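Restriction endonuclease (Mycobacterium sp., PDB 4F0Q) cleaves DNA in response to cytosine methylation, working as a tetrameric, modification-dependent restriction endonuclease. Local coordinates at residues S266-S271 with A395-I400; S363-E368 with G389-Q394; I382-T387 with V407-G412; L107-V112 with R260-A265; T98-D103 with T417-V422. All blocks are in the same frame, centred on the assembly; numbering follows the deposited sequence.

In the fold
Contacts 1, 2 and 3 lie together in the nuclease part of the chain. Contacts 1 and 2 share helix 393-401, and their centres are 9 Å apart. Contact 3 is 11 Å from contact 2 between centres, and Gly389 O probably accepts a hydrogen bond from Gly411 N between them. The magnesium ion, at Asp334, Gln355 and Ala356, is about 6 Å from the side chain of Tyr385 in contact 3 and about 10 Å from that of Val365 in contact 2. Contact 4 ties the N-terminal part to residues 260-265, which run straight into contact 1. Contact 5 bridges the two parts directly, using the same helix 411-425 as contact 3.

Contact 1. Residues S266-S271 with A395-I400; sequences SAVQSS and AQVEII
The side chain of Gln396 stands out from helix 393-401 like a peg and meets the backbone of the loop 266-271 at Gln269. Its CG lies anti to the carbonyl carbon (chi1 -54°), and the chain runs extended from there, so the amide reaches the loop end-on. Two hydrogen bonds grip this amide. Gln396 NE2 donates to Gln269 O at 2.8 Å, nearly straight and in the plane of both groups. Gln269 N donates to Gln396 OE1 at 3.1 Å, but comes from above the carbonyl plane. One amide therefore serves both the N-H and the C=O of a single residue, much as a neighbouring strand would.

Beside this polar peg is an apolar patch. Ile400, one helical turn further on, points its CD1 into the notch between two loop side chains. That methyl of Ile400, CD1, meets Ala267 CB at 3.6 Å and Val268 CG2 at 3.8 Å. Val268 CG2 is itself a bump. It lies between Ile400 CD1 and Val397 CG2, crossing both side chains obliquely, with the Val397 methyl the looser neighbour at 4.2 Å.

Further along, Gln274 NE2 also donates to Gln269 O, and Val397 packs on Thr98 of the third subunit. Contact 1 fastens the linker that follows strand 263-264 to the nuclease part. Ser266 OG accepts from Val268 N at 3.3 Å, closing an ST turn that leads into a loop docked on the surface of a helix.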
# COMPACT_ATOMS: atom_id res chain seq x y z
N SER A 266 20.79 -3.50 9.75
CA SER A 266 19.69 -4.19 10.43
C SER A 266 18.54 -3.23 10.68
O SER A 266 18.73 -2.13 11.21
CB SER A 266 20.18 -4.79 11.75
OG SER A 266 19.10 -5.37 12.47
N ALA A 267 17.33 -3.64 10.30
CA ALA A 267 16.14 -2.82 10.48
C ALA A 267 15.51 -3.06 11.84
O ALA A 267 14.45 -2.53 12.15
CB ALA A 267 15.14 -3.09 9.37
N VAL A 268 16.17 -3.87 12.66
CA VAL A 268 15.70 -4.17 14.01
C VAL A 268 16.24 -3.15 15.01
O VAL A 268 17.44 -3.10 15.26
CB VAL A 268 16.10 -5.58 14.45
CG1 VAL A 268 15.70 -5.81 15.90
CG2 VAL A 268 15.47 -6.63 13.54
N GLN A 269 15.35 -2.35 15.58
CA GLN A 269 15.74 -1.36 16.57
C GLN A 269 15.57 -1.91 17.98
O GLN A 269 14.61 -2.63 18.26
CB GLN A 269 14.92 -0.08 16.41
CG GLN A 269 15.05 0.58 15.06
CD GLN A 269 14.37 1.93 15.00
OE1 GLN A 269 13.94 2.47 16.03
NE2 GLN A 269 14.25 2.49 13.81
N SER A 270 16.51 -1.58 18.85
CA SER A 270 16.41 -1.98 20.25
C SER A 270 15.32 -1.17 20.93
O SER A 270 14.78 -0.23 20.34
CB SER A 270 17.75 -1.77 20.96
OG SER A 270 18.11 -0.40 20.98
N SER A 271 15.00 -1.53 22.17
CA SER A 271 14.01 -0.79 22.93
C SER A 271 14.51 0.62 23.22
O SER A 271 13.73 1.57 23.29
CB SER A 271 13.67 -1.51 24.24
OG SER A 271 13.04 -2.75 23.98
N ALA A 395 8.88 -9.32 17.29
CA ALA A 395 7.82 -8.69 16.51
C ALA A 395 8.39 -8.08 15.24
O ALA A 395 7.90 -8.34 14.14
CB ALA A 395 7.12 -7.63 17.34
N GLN A 396 9.44 -7.27 15.40
CA GLN A 396 10.10 -6.63 14.27
C GLN A 396 10.68 -7.66 13.31
O GLN A 396 10.61 -7.48 12.09
CB GLN A 396 11.20 -5.69 14.77
CG GLN A 396 10.73 -4.68 15.80
CD GLN A 396 11.86 -3.79 16.30
OE1 GLN A 396 12.35 -2.93 15.58
NE2 GLN A 396 12.27 -4.01 17.55
N VAL A 397 11.25 -8.72 13.86
CA VAL A 397 11.81 -9.80 13.05
C VAL A 397 10.73 -10.46 12.19
O VAL A 397 10.93 -10.69 11.00
CB VAL A 397 12.50 -10.87 13.93
CG1 VAL A 397 12.71 -12.16 13.15
CG2 VAL A 397 13.83 -10.34 14.45
N GLU A 398 9.58 -10.74 12.80
CA GLU A 398 8.48 -11.36 12.08
C GLU A 398 7.85 -10.40 11.06
O GLU A 398 7.28 -10.83 10.06
CB GLU A 398 7.42 -11.89 13.05
CG GLU A 398 7.94 -13.02 13.94
CD GLU A 398 6.93 -13.44 14.99
OE1 GLU A 398 7.32 -14.18 15.92
OE2 GLU A 398 5.76 -13.04 14.89
N ILE A 399 7.95 -9.10 11.33
CA ILE A 399 7.47 -8.09 10.39
C ILE A 399 8.37 -8.02 9.16
O ILE A 399 7.89 -7.99 8.02
CB ILE A 399 7.39 -6.70 11.05
CG1 ILE A 399 6.24 -6.65 12.05
CG2 ILE A 399 7.19 -5.62 9.99
CD1 ILE A 399 6.14 -5.34 12.81
N ILE A 400 9.68 -8.01 9.39
CA ILE A 400 10.66 -7.95 8.31
C ILE A 400 10.65 -9.23 7.46
O ILE A 400 10.62 -9.16 6.23
CB ILE A 400 12.08 -7.72 8.86
CG1 ILE A 400 12.16 -6.37 9.56
CG2 ILE A 400 13.11 -7.80 7.74
CD1 ILE A 400 13.44 -6.17 10.33

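Contact 2. Residues S363-E368 with G389-Q394; sequences SSVSPE and GSFSRQ
Two short parallel strands, 364-365 and 390-391, form a small two-stranded sheet, and each leads straight into a helix. Ser390 N donates to Ser363 O at 3.2 Å, and Val365 N donates to Ser390 O at 2.7 Å. The rungs pair Ser364 with Ser390 and Val365 with Phe391.

Val365 carries the apolar side. Its CB meets Phe391 CD1 at 3.6 Å, approaching the ring obliquely. CG1, anti to the backbone N (chi1 171°), runs on beside the same ring near CD1 and CE1. Val365 CG2, beside its own backbone N, lies 3.6 Å from Ser390 O. The two side chains lie alongside each other and point the same way. Val370 of helix 367-374 packs on both, and Tyr385 meets the Phe391 ring edge-to-face.

Just past each strand a serine, Ser366 or Ser392, takes the N-cap position. Pro367 opens the first helix, and its CD lies 3.4 Å from Ser392 OG. Ser392 OG sits between its own backbone N and carbonyl carbon (chi1 62°), which turns it back to the other strand. Val365 O thus takes two bonds from one residue, from Ser392 N and Ser392 OG, each at 3.0 Å and each from above the carbonyl plane.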
# COMPACT_ATOMS: atom_id res chain seq x y z
N SER A 363 7.82 -0.95 28.73
CA SER A 363 7.19 -2.19 28.29
C SER A 363 7.28 -2.34 26.78
O SER A 363 7.55 -1.38 26.06
CB SER A 363 5.74 -2.26 28.75
OG SER A 363 5.64 -2.36 30.16
N SER A 364 7.04 -3.56 26.29
CA SER A 364 7.19 -3.84 24.87
C SER A 364 5.94 -4.47 24.27
O SER A 364 5.13 -5.08 24.97
CB SER A 364 8.40 -4.75 24.65
OG SER A 364 8.76 -4.78 23.28
N VAL A 365 5.79 -4.33 22.95
CA VAL A 365 4.66 -4.90 22.23
C VAL A 365 5.02 -6.24 21.59
O VAL A 365 5.97 -6.33 20.82
CB VAL A 365 4.14 -3.93 21.15
CG1 VAL A 365 3.11 -4.61 20.26
CG2 VAL A 365 3.55 -2.68 21.79
N SER A 366 4.24 -7.26 21.91
CA SER A 366 4.51 -8.63 21.47
C SER A 366 4.18 -8.83 19.99
O SER A 366 3.40 -8.06 19.42
CB SER A 366 3.71 -9.62 22.32
OG SER A 366 2.33 -9.56 22.01
N PRO A 367 4.77 -9.86 19.36
CA PRO A 367 4.46 -10.20 17.97
C PRO A 367 2.99 -10.57 17.76
O PRO A 367 2.45 -10.34 16.68
CB PRO A 367 5.36 -11.42 17.69
CG PRO A 367 5.79 -11.91 19.04
CD PRO A 367 5.87 -10.69 19.89
N GLU A 368 2.35 -11.14 18.78
CA GLU A 368 0.93 -11.47 18.70
C GLU A 368 0.09 -10.20 18.56
O GLU A 368 -0.84 -10.14 17.76
CB GLU A 368 0.48 -12.25 19.94
CG GLU A 368 1.11 -13.62 20.09
CD GLU A 368 2.26 -13.63 21.08
OE1 GLU A 368 2.57 -12.56 21.64
OE2 GLU A 368 2.86 -14.70 21.29
N GLY A 389 5.32 2.66 24.31
CA GLY A 389 6.48 1.83 24.57
C GLY A 389 7.23 1.48 23.31
O GLY A 389 7.33 2.28 22.38
N SER A 390 7.77 0.26 23.27
CA SER A 390 8.53 -0.20 22.11
C SER A 390 7.95 -1.51 21.57
O SER A 390 7.09 -2.12 22.19
CB SER A 390 10.00 -0.40 22.49
OG SER A 390 10.58 0.80 22.94
N PHE A 391 8.44 -1.92 20.41
CA PHE A 391 8.07 -3.21 19.84
C PHE A 391 9.19 -4.21 20.09
O PHE A 391 10.37 -3.89 19.93
CB PHE A 391 7.79 -3.09 18.34
CG PHE A 391 6.68 -2.13 18.01
CD1 PHE A 391 5.36 -2.54 18.05
CD2 PHE A 391 6.96 -0.82 17.65
CE1 PHE A 391 4.33 -1.67 17.74
CE2 PHE A 391 5.94 0.06 17.35
CZ PHE A 391 4.62 -0.36 17.39
N SER A 392 8.82 -5.42 20.50
CA SER A 392 9.80 -6.46 20.81
C SER A 392 10.63 -6.83 19.59
O SER A 392 10.22 -6.58 18.46
CB SER A 392 9.10 -7.70 21.37
OG SER A 392 8.21 -8.26 20.41
N ARG A 393 11.79 -7.41 19.83
CA ARG A 393 12.69 -7.79 18.75
C ARG A 393 12.05 -8.83 17.84
O ARG A 393 12.17 -8.76 16.62
CB ARG A 393 14.01 -8.32 19.30
CG ARG A 393 15.07 -8.52 18.23
CD ARG A 393 16.41 -8.93 18.82
NE ARG A 393 17.49 -8.77 17.85
CZ ARG A 393 17.82 -9.68 16.94
NH1 ARG A 393 17.16 -10.83 16.89
NH2 ARG A 393 18.81 -9.44 16.10
N GLN A 394 11.36 -9.79 18.45
CA GLN A 394 10.72 -10.86 17.70
C GLN A 394 9.60 -10.33 16.81
O GLN A 394 9.40 -10.83 15.70
CB GLN A 394 10.18 -11.93 18.65
CG GLN A 394 9.69 -13.19 17.95
CD GLN A 394 10.77 -13.86 17.13
OE1 GLN A 394 11.95 -13.81 17.48
NE2 GLN A 394 10.38 -14.48 16.02

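Contact 3. Residues I382-T387 with V407-G412; sequences IGVYVT and VLIAGG
Strands 382-387 and 407-409 run parallel, their axes 4.8 Å apart at closest approach, with 10° between their directions. Four backbone hydrogen bonds join them. Val407 N donates to Gly383 O, and Tyr385 N to Val407 O. Ile409 N donates to Tyr385 O, and Thr387 N to Ile409 O.

The tight side is the face of Val384, Val386, Val407 and Ile409. Ile409 CD1 lies between two methyls, 3.7 Å from Val384 CG2 and 3.7 Å from Val386 CG2. It crosses Val384 obliquely and lies alongside Val386. Helix 297-314 closes this face through Ala304, Val311 and Phe312.

The other face is looser. Tyr385 CB and Leu408 CD2 are 4.4 Å apart, and Leu408 is partly exposed. The Tyr385 ring leads away from the strand pair, to helix 367-374. Thr387 sends OG1 to Lys357 O on strand 347-357, while its CG2 stays near Ile409 O.

Within this chain, 406-409 is one of the two outermost strands of the five-stranded mixed sheet of a PD-(D/E)XK nuclease fold. The bonding between the segments is entirely from backbone to backbone, with apolar side chains over it. This is consistent with a structural edge of the sheet that carries the magnesium site, whose ligands Gln355 and Ala356 lie on the neighbouring strand 347-357.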
# COMPACT_ATOMS: atom_id res chain seq x y z
N ILE A 382 -2.89 -1.02 4.40
CA ILE A 382 -1.70 -0.93 5.24
C ILE A 382 -2.11 -0.74 6.69
O ILE A 382 -3.25 -0.36 6.98
CB ILE A 382 -0.77 0.22 4.82
CG1 ILE A 382 -1.45 1.57 5.06
CG2 ILE A 382 -0.35 0.07 3.36
CD1 ILE A 382 -0.51 2.75 4.95
N GLY A 383 -1.19 -1.00 7.61
CA GLY A 383 -1.48 -0.85 9.02
C GLY A 383 -0.60 0.19 9.69
O GLY A 383 0.37 0.66 9.10
N VAL A 384 -0.95 0.56 10.91
CA VAL A 384 -0.12 1.46 11.71
C VAL A 384 -0.34 1.20 13.21
O VAL A 384 -1.47 1.16 13.69
CB VAL A 384 -0.37 2.94 11.36
CG1 VAL A 384 -1.86 3.27 11.39
CG2 VAL A 384 0.41 3.86 12.29
N TYR A 385 0.76 1.00 13.93
CA TYR A 385 0.68 0.68 15.35
C TYR A 385 1.35 1.77 16.19
O TYR A 385 2.57 1.95 16.14
CB TYR A 385 1.33 -0.68 15.63
CG TYR A 385 0.77 -1.41 16.83
CD1 TYR A 385 0.62 -0.77 18.06
CD2 TYR A 385 0.38 -2.74 16.74
CE1 TYR A 385 0.11 -1.44 19.15
CE2 TYR A 385 -0.13 -3.42 17.83
CZ TYR A 385 -0.26 -2.76 19.03
OH TYR A 385 -0.77 -3.43 20.12
N VAL A 386 0.54 2.50 16.95
CA VAL A 386 1.03 3.57 17.80
C VAL A 386 1.05 3.15 19.27
O VAL A 386 0.03 2.73 19.82
CB VAL A 386 0.17 4.84 17.65
CG1 VAL A 386 0.72 5.96 18.52
CG2 VAL A 386 0.12 5.27 16.19
N THR A 387 2.22 3.26 19.89
CA THR A 387 2.37 2.87 21.29
C THR A 387 3.35 3.80 22.01
O THR A 387 4.24 4.39 21.39
CB THR A 387 2.84 1.41 21.42
OG1 THR A 387 3.01 1.08 22.81
CG2 THR A 387 4.14 1.18 20.67
N VAL A 407 3.19 0.23 9.60
CA VAL A 407 4.02 1.34 10.05
C VAL A 407 4.13 1.32 11.57
O VAL A 407 3.12 1.28 12.27
CB VAL A 407 3.45 2.69 9.59
CG1 VAL A 407 4.31 3.84 10.11
CG2 VAL A 407 3.36 2.74 8.07
N LEU A 408 5.36 1.36 12.08
CA LEU A 408 5.59 1.31 13.51
C LEU A 408 5.83 2.70 14.10
O LEU A 408 6.73 3.42 13.66
CB LEU A 408 6.78 0.40 13.84
CG LEU A 408 6.64 -1.07 13.46
CD1 LEU A 408 7.84 -1.87 13.94
CD2 LEU A 408 5.35 -1.65 14.01
N ILE A 409 5.02 3.06 15.08
CA ILE A 409 5.19 4.33 15.80
C ILE A 409 5.35 4.07 17.29
O ILE A 409 4.36 3.89 18.01
CB ILE A 409 4.00 5.28 15.56
CG1 ILE A 409 3.77 5.48 14.06
CG2 ILE A 409 4.24 6.61 16.25
CD1 ILE A 409 2.67 6.47 13.73
N ALA A 410 6.60 4.04 17.74
CA ALA A 410 6.91 3.77 19.14
C ALA A 410 6.99 5.06 19.95
O ALA A 410 6.57 6.12 19.49
CB ALA A 410 8.20 2.98 19.26
N GLY A 411 7.56 4.96 21.15
CA GLY A 411 7.60 6.07 22.09
C GLY A 411 8.31 7.32 21.60
O GLY A 411 7.81 8.43 21.77
N GLY A 412 9.49 7.14 21.01
CA GLY A 412 10.27 8.27 20.53
C GLY A 412 9.59 9.00 19.39
O GLY A 412 9.48 10.23 19.40

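Contact 4. Residues L107-V112 with R260-A265; sequences LDHGHV and RRRVLA
Arg261 is stretched to full length, all three torsions from CG to NE close to 180°, while Arg262 bends at chi2 (65°). The straight chain brings Arg261 NH1 to Leu107 O at 2.7 Å. This bond is weak, because its angle is only 121°, although the oxygen lies near the guanidinium plane. A water accepts from the same NH1 and donates to Asp108 OD1, so it links two groups whose charged atoms are not in contact. Val263 CG2 rests on one face of the guanidinium, offset toward its rim. Asp217 takes the other end of Arg261 in a salt bridge.

The firmest bond is between backbones. Val263 N donates to Asp108 O at 2.9 Å, in plane and on a lone pair. Gly110 and His111 both face Asp106 in a G1 beta bulge, at the turn between strands 104-106 and 111-115. Gly110 has positive phi and packs closely against Arg261 O. The bend of Arg262 lays its CD 3.6 Å from Asp108 O.

Arg260 bends at chi3, and its CG packs 3.3 Å from Gly110 O. Its guanidinium forms a salt bridge with Glu185. Asp108 OD2 lies 3.8 Å from Ala265 CB, and its salt-bridge partner is Arg193 of the third subunit.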
# COMPACT_ATOMS: atom_id res chain seq x y z
N LEU A 107 21.29 8.96 6.79
CA LEU A 107 22.31 8.67 5.79
C LEU A 107 22.26 7.22 5.30
O LEU A 107 22.87 6.89 4.29
CB LEU A 107 23.70 9.01 6.34
CG LEU A 107 23.89 10.46 6.79
CD1 LEU A 107 25.32 10.69 7.25
CD2 LEU A 107 23.52 11.43 5.69
N ASP A 108 21.54 6.38 6.03
CA ASP A 108 21.37 4.99 5.62
C ASP A 108 20.45 4.88 4.41
O ASP A 108 20.55 3.94 3.62
CB ASP A 108 20.81 4.15 6.77
CG ASP A 108 21.87 3.79 7.80
OD1 ASP A 108 22.92 4.47 7.83
OD2 ASP A 108 21.65 2.83 8.56
N HIS A 109 19.56 5.86 4.26
CA HIS A 109 18.65 5.89 3.12
C HIS A 109 18.90 7.12 2.25
O HIS A 109 18.08 7.47 1.40
CB HIS A 109 17.20 5.85 3.58
CG HIS A 109 16.85 4.63 4.38
ND1 HIS A 109 17.02 4.56 5.74
CD2 HIS A 109 16.35 3.43 4.00
CE1 HIS A 109 16.64 3.37 6.17
NE2 HIS A 109 16.23 2.67 5.13
N GLY A 110 20.04 7.77 2.48
CA GLY A 110 20.48 8.88 1.65
C GLY A 110 19.57 10.08 1.63
O GLY A 110 19.51 10.81 0.63
N HIS A 111 18.85 10.31 2.72
CA HIS A 111 17.98 11.49 2.81
C HIS A 111 18.32 12.35 4.02
O HIS A 111 18.57 11.84 5.11
CB HIS A 111 16.51 11.09 2.85
CG HIS A 111 15.57 12.25 2.95
ND1 HIS A 111 15.17 12.78 4.16
CD2 HIS A 111 14.98 13.00 1.99
CE1 HIS A 111 14.36 13.80 3.94
NE2 HIS A 111 14.22 13.96 2.63
N VAL A 112 18.32 13.66 3.82
CA VAL A 112 18.54 14.60 4.92
C VAL A 112 17.53 15.74 4.86
O VAL A 112 17.44 16.46 3.86
CB VAL A 112 19.97 15.19 4.89
CG1 VAL A 112 20.11 16.26 5.96
CG2 VAL A 112 21.00 14.09 5.09
N ARG A 260 20.33 7.73 -4.77
CA ARG A 260 20.46 7.99 -3.34
C ARG A 260 21.39 6.98 -2.67
O ARG A 260 21.40 5.80 -3.03
CB ARG A 260 19.09 7.97 -2.66
CG ARG A 260 18.63 9.32 -2.15
CD ARG A 260 17.30 9.20 -1.42
NE ARG A 260 16.21 8.85 -2.33
CZ ARG A 260 15.38 9.74 -2.87
NH1 ARG A 260 15.51 11.03 -2.58
NH2 ARG A 260 14.41 9.34 -3.69
N ARG A 261 22.17 7.46 -1.71
CA ARG A 261 23.07 6.60 -0.95
C ARG A 261 22.30 5.58 -0.13
O ARG A 261 21.29 5.91 0.50
CB ARG A 261 23.97 7.44 -0.04
CG ARG A 261 24.95 6.62 0.80
CD ARG A 261 25.83 7.52 1.65
NE ARG A 261 26.81 6.75 2.42
CZ ARG A 261 26.63 6.36 3.68
NH1 ARG A 261 25.51 6.66 4.32
NH2 ARG A 261 27.58 5.67 4.30
N ARG A 262 22.76 4.33 -0.15
CA ARG A 262 22.09 3.25 0.56
C ARG A 262 23.07 2.45 1.41
O ARG A 262 24.13 2.04 0.94
CB ARG A 262 21.39 2.33 -0.43
CG ARG A 262 20.61 1.19 0.21
CD ARG A 262 19.45 1.71 1.04
NE ARG A 262 18.52 0.64 1.40
CZ ARG A 262 18.62 -0.11 2.49
NH1 ARG A 262 19.61 0.10 3.35
NH2 ARG A 262 17.73 -1.06 2.73
N VAL A 263 22.71 2.24 2.68
CA VAL A 263 23.52 1.42 3.57
C VAL A 263 22.69 0.25 4.09
O VAL A 263 21.69 0.44 4.77
CB VAL A 263 24.06 2.22 4.77
CG1 VAL A 263 24.77 1.30 5.74
CG2 VAL A 263 24.99 3.32 4.29
N LEU A 264 23.11 -0.97 3.75
CA LEU A 264 22.41 -2.17 4.21
C LEU A 264 22.69 -2.42 5.68
O LEU A 264 23.76 -2.91 6.05
CB LEU A 264 22.81 -3.38 3.37
CG LEU A 264 22.35 -3.39 1.91
CD1 LEU A 264 22.79 -4.66 1.20
CD2 LEU A 264 20.84 -3.21 1.82
N ALA A 265 21.72 -2.09 6.52
CA ALA A 265 21.85 -2.27 7.96
C ALA A 265 20.64 -2.99 8.53
O ALA A 265 19.60 -3.09 7.89
CB ALA A 265 22.04 -0.93 8.65
O HOH W 1 25.10 6.03 6.72

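Contact 5. Residues T98-D103 with T417-V422; sequences TNPWHD and TVRRMV
Pro100 and the two arginines of helix 411-425 form the first shell. Pro100 turns its CB toward the helix; this CB lies 4.0 Å from Arg420 CA and 4.3 Å from Arg420 CB. The proline thus rests on the helix backbone at the root of the arginine side chain. Arg419 reaches across to the loop with its tip. Its CG is anti to the carbonyl carbon, and the chain then bends at chi3 (43°), which carries the guanidinium to Thr98. Arg419 NH2 donates to Thr98 O at 2.6 Å. The oxygen lies in the guanidinium plane, but the angle at the hydrogen is 121°, so the bond is weak. Pro100 CG is 4.2 Å from the same Arg419 NH2.

The next shell holds the loop in shape. Trp101 folds back so that Pro100 CB sits over one face of its ring, 3.6 Å above the plane and toward the rim. The indole also touches Gln423 and Ala424 further along the helix, and meets the ring of Phe115 at about 90°. Asn99 braces the loop with its backbone O and its side-chain OD1. His102 ND1 donates to Asn99 O at 2.9 Å, in the imidazole plane, and Trp101 N makes a weak bond to Asn99 OD1.

Outside this, helix 281-292 packs against Arg419. The contact is a proline-centred loop of the N-terminal part docked on a helix of the nuclease part: a small surface interface between two domains.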
# COMPACT_ATOMS: atom_id res chain seq x y z
N THR A 98 15.53 19.90 21.63
CA THR A 98 14.36 20.60 22.14
C THR A 98 13.61 21.31 21.02
O THR A 98 12.44 21.67 21.17
CB THR A 98 14.74 21.62 23.23
OG1 THR A 98 15.76 22.50 22.73
CG2 THR A 98 15.26 20.91 24.47
N ASN A 99 14.29 21.52 19.90
CA ASN A 99 13.68 22.14 18.73
C ASN A 99 13.09 21.10 17.79
O ASN A 99 13.81 20.29 17.22
CB ASN A 99 14.71 23.00 17.98
CG ASN A 99 14.12 23.71 16.78
OD1 ASN A 99 12.92 23.93 16.70
ND2 ASN A 99 14.98 24.07 15.83
N PRO A 100 11.75 21.13 17.63
CA PRO A 100 11.03 20.17 16.79
C PRO A 100 11.43 20.26 15.32
O PRO A 100 11.20 19.32 14.56
CB PRO A 100 9.57 20.60 16.95
CG PRO A 100 9.53 21.34 18.24
CD PRO A 100 10.84 22.05 18.33
N TRP A 101 12.04 21.38 14.93
CA TRP A 101 12.48 21.57 13.55
C TRP A 101 13.99 21.48 13.43
O TRP A 101 14.62 22.32 12.78
CB TRP A 101 11.96 22.90 13.00
CG TRP A 101 10.47 22.94 12.86
CD1 TRP A 101 9.74 22.58 11.76
CD2 TRP A 101 9.53 23.35 13.85
NE1 TRP A 101 8.40 22.74 12.01
CE2 TRP A 101 8.24 23.22 13.29
CE3 TRP A 101 9.64 23.82 15.16
CZ2 TRP A 101 7.08 23.54 13.99
CZ3 TRP A 101 8.49 24.15 15.86
CH2 TRP A 101 7.23 24.00 15.27
N HIS A 102 14.57 20.47 14.06
CA HIS A 102 16.00 20.21 13.95
C HIS A 102 16.28 19.42 12.68
O HIS A 102 15.38 18.78 12.13
CB HIS A 102 16.50 19.44 15.17
CG HIS A 102 15.89 18.08 15.32
ND1 HIS A 102 14.70 17.87 15.99
CD2 HIS A 102 16.29 16.87 14.88
CE1 HIS A 102 14.40 16.58 15.96
NE2 HIS A 102 15.35 15.95 15.29
N ASP A 103 17.53 19.46 12.22
CA ASP A 103 17.92 18.73 11.02
C ASP A 103 17.81 17.22 11.25
O ASP A 103 18.28 16.71 12.26
CB ASP A 103 19.34 19.10 10.60
CG ASP A 103 19.50 20.59 10.34
OD1 ASP A 103 18.49 21.25 10.02
OD2 ASP A 103 20.64 21.09 10.46
N THR A 417 6.63 13.49 17.29
CA THR A 417 5.50 13.89 16.46
C THR A 417 4.53 14.76 17.25
O THR A 417 4.10 15.81 16.77
CB THR A 417 4.74 12.67 15.91
OG1 THR A 417 5.65 11.80 15.22
CG2 THR A 417 3.64 13.11 14.95
N VAL A 418 4.18 14.32 18.45
CA VAL A 418 3.27 15.06 19.32
C VAL A 418 3.83 16.44 19.66
O VAL A 418 3.10 17.44 19.62
CB VAL A 418 2.95 14.27 20.61
CG1 VAL A 418 2.41 15.20 21.69
CG2 VAL A 418 1.97 13.15 20.32
N ARG A 419 5.11 16.50 19.98
CA ARG A 419 5.77 17.77 20.26
C ARG A 419 5.72 18.71 19.06
O ARG A 419 5.45 19.90 19.21
CB ARG A 419 7.22 17.54 20.71
CG ARG A 419 7.36 17.20 22.18
CD ARG A 419 8.79 16.82 22.52
NE ARG A 419 9.76 17.71 21.90
CZ ARG A 419 10.17 18.86 22.42
NH1 ARG A 419 9.69 19.27 23.58
NH2 ARG A 419 11.06 19.60 21.77
N ARG A 420 5.98 18.17 17.87
CA ARG A 420 5.91 18.96 16.64
C ARG A 420 4.50 19.51 16.42
O ARG A 420 4.33 20.69 16.14
CB ARG A 420 6.34 18.12 15.44
CG ARG A 420 6.56 18.93 14.17
CD ARG A 420 6.76 18.03 12.95
NE ARG A 420 7.74 16.97 13.20
CZ ARG A 420 7.43 15.68 13.30
NH1 ARG A 420 6.18 15.28 13.16
NH2 ARG A 420 8.39 14.79 13.52
N MET A 421 3.50 18.63 16.55
CA MET A 421 2.10 19.01 16.38
C MET A 421 1.70 20.12 17.33
O MET A 421 1.10 21.12 16.93
CB MET A 421 1.20 17.79 16.62
CG MET A 421 1.32 16.69 15.58
SD MET A 421 0.60 15.13 16.14
CE MET A 421 -1.08 15.63 16.52
N VAL A 422 2.03 19.94 18.60
CA VAL A 422 1.68 20.89 19.65
C VAL A 422 2.38 22.23 19.44
O VAL A 422 1.75 23.29 19.57
CB VAL A 422 2.01 20.32 21.04
CG1 VAL A 422 2.02 21.41 22.08
CG2 VAL A 422 1.02 19.23 21.41